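Local coordinates for protein 1-acyl-sn-glycerol-3-phosphate acyltransferase (Thermotoga maritima, PDB 5KYM) that probably transfers an acyl chain to lysophosphatidic acid at the membrane, giving phosphatidic acid, as a PlsC-type acyltransferase, at residues V183-T191 / V233-K242. Numbering follows the deposited sequence.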
loop_
_atom_site.group_PDB
_atom_site.type_symbol
_atom_site.label_atom_id
_atom_site.label_comp_id
_atom_site.label_asym_id
_atom_site.label_seq_id
_atom_site.Cartn_x
_atom_site.Cartn_y
_atom_site.Cartn_z
ATOM N N VAL A 183 -0.508 14.653 2.929
ATOM C CA VAL A 183 -1.309 13.429 2.938
ATOM C C VAL A 183 -1.948 13.275 1.562
ATOM O O VAL A 183 -2.434 14.258 0.982
ATOM C CB VAL A 183 -2.376 13.533 4.054
ATOM C CG1 VAL A 183 -3.388 12.413 3.971
ATOM C CG2 VAL A 183 -1.675 13.508 5.390
ATOM N N LEU A 184 -1.928 12.068 1.029
ATOM C CA LEU A 184 -2.533 11.802 -0.301
ATOM C C LEU A 184 -3.624 10.775 -0.011
ATOM O O LEU A 184 -3.323 9.593 0.105
ATOM C CB LEU A 184 -1.506 11.282 -1.332
ATOM C CG LEU A 184 -2.060 10.828 -2.680
ATOM C CD1 LEU A 184 -2.583 12.043 -3.373
ATOM C CD2 LEU A 184 -1.149 10.032 -3.576
ATOM N N PRO A 185 -4.888 11.221 0.121
ATOM C CA PRO A 185 -5.940 10.289 0.465
ATOM C C PRO A 185 -6.262 9.344 -0.667
ATOM O O PRO A 185 -6.336 9.809 -1.774
ATOM C CB PRO A 185 -7.133 11.193 0.741
ATOM C CG PRO A 185 -6.537 12.475 1.092
ATOM C CD PRO A 185 -5.389 12.584 0.126
ATOM N N VAL A 186 -6.464 8.053 -0.368
ATOM C CA VAL A 186 -6.730 7.042 -1.396
ATOM C C VAL A 186 -7.869 6.172 -0.967
ATOM O O VAL A 186 -7.902 5.828 0.156
ATOM C CB VAL A 186 -5.508 6.141 -1.632
ATOM C CG1 VAL A 186 -5.867 4.958 -2.501
ATOM C CG2 VAL A 186 -4.432 6.963 -2.295
ATOM N N SER A 187 -8.767 5.797 -1.862
ATOM C CA SER A 187 -9.852 4.910 -1.509
ATOM C C SER A 187 -9.715 3.660 -2.359
ATOM O O SER A 187 -9.539 3.746 -3.587
ATOM C CB SER A 187 -11.175 5.562 -1.827
ATOM O OG SER A 187 -11.291 6.856 -1.286
ATOM N N ILE A 188 -9.808 2.499 -1.711
ATOM C CA ILE A 188 -9.608 1.188 -2.342
ATOM C C ILE A 188 -10.936 0.457 -2.272
ATOM O O ILE A 188 -11.544 0.359 -1.164
ATOM C CB ILE A 188 -8.628 0.361 -1.531
ATOM C CG1 ILE A 188 -7.239 1.027 -1.511
ATOM C CG2 ILE A 188 -8.543 -1.064 -2.091
ATOM C CD1 ILE A 188 -6.160 0.281 -0.725
ATOM N N TRP A 189 -11.424 -0.043 -3.414
ATOM C CA TRP A 189 -12.553 -0.929 -3.374
ATOM C C TRP A 189 -12.410 -2.127 -4.248
ATOM O O TRP A 189 -12.131 -1.983 -5.400
ATOM C CB TRP A 189 -13.771 -0.217 -3.836
ATOM C CG TRP A 189 -14.984 -1.106 -3.656
ATOM C CD1 TRP A 189 -15.747 -1.655 -4.594
ATOM C CD2 TRP A 189 -15.520 -1.532 -2.404
ATOM N NE1 TRP A 189 -16.744 -2.390 -4.026
ATOM C CE2 TRP A 189 -16.618 -2.347 -2.672
ATOM C CE3 TRP A 189 -15.150 -1.293 -1.071
ATOM C CZ2 TRP A 189 -17.352 -2.965 -1.680
ATOM C CZ3 TRP A 189 -15.878 -1.905 -0.076
ATOM C CH2 TRP A 189 -16.965 -2.741 -0.385
ATOM N N GLY A 190 -12.664 -3.311 -3.703
ATOM C CA GLY A 190 -12.554 -4.599 -4.422
ATOM C C GLY A 190 -11.443 -5.582 -3.998
ATOM O O GLY A 190 -11.521 -6.739 -4.304
ATOM N N THR A 191 -10.417 -5.128 -3.323
ATOM C CA THR A 191 -9.420 -6.013 -2.865
ATOM C C THR A 191 -10.032 -6.895 -1.779
ATOM O O THR A 191 -9.589 -8.037 -1.583
ATOM C CB THR A 191 -8.180 -5.294 -2.308
ATOM O OG1 THR A 191 -8.546 -4.365 -1.264
ATOM C CG2 THR A 191 -7.502 -4.588 -3.354
ATOM N N VAL A 233 -13.074 12.130 3.237
ATOM C CA VAL A 233 -12.591 12.007 1.825
ATOM C C VAL A 233 -12.447 10.544 1.362
ATOM O O VAL A 233 -12.964 10.160 0.308
ATOM C CB VAL A 233 -11.245 12.745 1.585
ATOM C CG1 VAL A 233 -10.714 12.440 0.190
ATOM C CG2 VAL A 233 -11.406 14.255 1.783
ATOM N N VAL A 234 -11.757 9.764 2.172
ATOM C CA VAL A 234 -11.500 8.385 1.845
ATOM C C VAL A 234 -12.817 7.630 1.814
ATOM O O VAL A 234 -13.103 6.915 0.827
ATOM C CB VAL A 234 -10.531 7.691 2.821
ATOM C CG1 VAL A 234 -10.346 6.246 2.357
ATOM C CG2 VAL A 234 -9.181 8.387 2.860
ATOM N N LYS A 235 -13.608 7.811 2.879
ATOM C CA LYS A 235 -14.884 7.125 2.995
ATOM C C LYS A 235 -15.811 7.352 1.832
ATOM O O LYS A 235 -16.416 6.395 1.356
ATOM C CB LYS A 235 -15.606 7.476 4.292
ATOM C CG LYS A 235 -15.247 6.566 5.433
ATOM C CD LYS A 235 -16.023 7.051 6.613
ATOM C CE LYS A 235 -15.712 6.223 7.857
ATOM N NZ LYS A 235 -16.687 6.560 8.953
ATOM N N ARG A 236 -15.926 8.605 1.409
ATOM C CA ARG A 236 -16.797 8.972 0.301
ATOM C C ARG A 236 -16.341 8.277 -0.971
ATOM O O ARG A 236 -17.155 7.898 -1.799
ATOM C CB ARG A 236 -16.891 10.495 0.096
ATOM C CG ARG A 236 -18.016 10.894 -0.867
ATOM C CD ARG A 236 -18.310 12.403 -0.921
ATOM N NE ARG A 236 -17.099 13.255 -1.010
ATOM C CZ ARG A 236 -16.463 13.870 0.009
ATOM N NH1 ARG A 236 -16.880 13.772 1.284
ATOM N NH2 ARG A 236 -15.376 14.599 -0.249
ATOM N N GLY A 237 -15.037 8.111 -1.120
ATOM C CA GLY A 237 -14.506 7.396 -2.259
ATOM C C GLY A 237 -14.994 5.971 -2.310
ATOM O O GLY A 237 -15.487 5.483 -3.334
ATOM N N VAL A 238 -14.890 5.313 -1.166
ATOM C CA VAL A 238 -15.282 3.928 -1.052
ATOM C C VAL A 238 -16.737 3.766 -1.457
ATOM O O VAL A 238 -17.087 2.853 -2.191
ATOM C CB VAL A 238 -15.054 3.415 0.365
ATOM C CG1 VAL A 238 -15.546 2.006 0.496
ATOM C CG2 VAL A 238 -13.594 3.386 0.614
ATOM N N GLU A 239 -17.568 4.682 -1.000
ATOM C CA GLU A 239 -18.960 4.665 -1.310
ATOM C C GLU A 239 -19.197 4.822 -2.819
ATOM O O GLU A 239 -19.970 4.065 -3.396
ATOM C CB GLU A 239 -19.682 5.735 -0.491
ATOM C CG GLU A 239 -19.712 5.406 0.996
ATOM C CD GLU A 239 -20.717 4.299 1.347
ATOM O OE1 GLU A 239 -21.946 4.460 1.030
ATOM O OE2 GLU A 239 -20.281 3.286 1.939
ATOM N N GLU A 240 -18.564 5.798 -3.446
ATOM C CA GLU A 240 -18.703 5.994 -4.885
ATOM C C GLU A 240 -18.218 4.802 -5.683
ATOM O O GLU A 240 -18.830 4.426 -6.689
ATOM C CB GLU A 240 -17.905 7.194 -5.344
ATOM C CG GLU A 240 -18.537 8.507 -4.914
ATOM C CD GLU A 240 -17.743 9.731 -5.335
ATOM O OE1 GLU A 240 -16.936 9.635 -6.316
ATOM O OE2 GLU A 240 -17.969 10.779 -4.665
ATOM N N LEU A 241 -17.100 4.240 -5.238
ATOM C CA LEU A 241 -16.541 3.046 -5.841
ATOM C C LEU A 241 -17.428 1.785 -5.657
ATOM O O LEU A 241 -17.632 1.044 -6.579
ATOM C CB LEU A 241 -15.130 2.835 -5.341
ATOM C CG LEU A 241 -14.090 3.884 -5.780
ATOM C CD1 LEU A 241 -12.724 3.618 -5.130
ATOM C CD2 LEU A 241 -13.887 3.862 -7.257
ATOM N N LYS A 242 -17.990 1.585 -4.476
ATOM C CA LYS A 242 -18.858 0.480 -4.138
ATOM C C LYS A 242 -20.076 0.470 -5.063
ATOM O O LYS A 242 -20.676 -0.597 -5.296
ATOM C CB LYS A 242 -19.309 0.584 -2.669
ATOM C CG LYS A 242 -20.128 -0.617 -2.158
ATOM C CD LYS A 242 -20.616 -0.544 -0.707
ATOM C CE LYS A 242 -19.407 -0.666 0.244
ATOM N NZ LYS A 242 -19.487 -1.004 1.720
#
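Strand 183-189 and helix 233-242 run in nearly the same direction, 30° apart; their axes come within 7.0 Å of each other, and the CA atoms draw nearest at Ser187 and Val234. This is helix-on-sheet packing in the alpha-beta acyltransferase domain: the strand lies in the middle of the mixed sheet, between 207-211 and 79-82, and Pro185, Ser187 and Trp189 point to the helix. Ser187 makes the polar link. Its OG, anti to the carbonyl carbon, donates to Val234 O at 2.8 Å, in the carbonyl plane and on a lone pair; the same oxygen also accepts Val238 N within the helix. The hydroxyl's strongest polar partner is His212 NE2, just past strand 207-211. Gly237 CA lies 3.4 Å from Ser187 OG, where a side chain would probably not fit. Toward the start of the strand, Pro185 CB rests on Val233 CG1 at 3.8 Å. At the far end Trp189 lies against the helix, its CB 3.7 Å from Leu241 CB and its CE3 near Val238 CG1. Lys242 CA sits over the five-membered ring in a CH-pi contact, 19° off the normal. A serine in place of Trp189 would probably leave the aliphatic chain of Lys242 without its aromatic support and Val238 CG1 without the ring it packs against. Bent at chi3 (-69°), that lysine chain passes along the six-membered ring, CE above the rim 3.3 Å from Trp189 CH2.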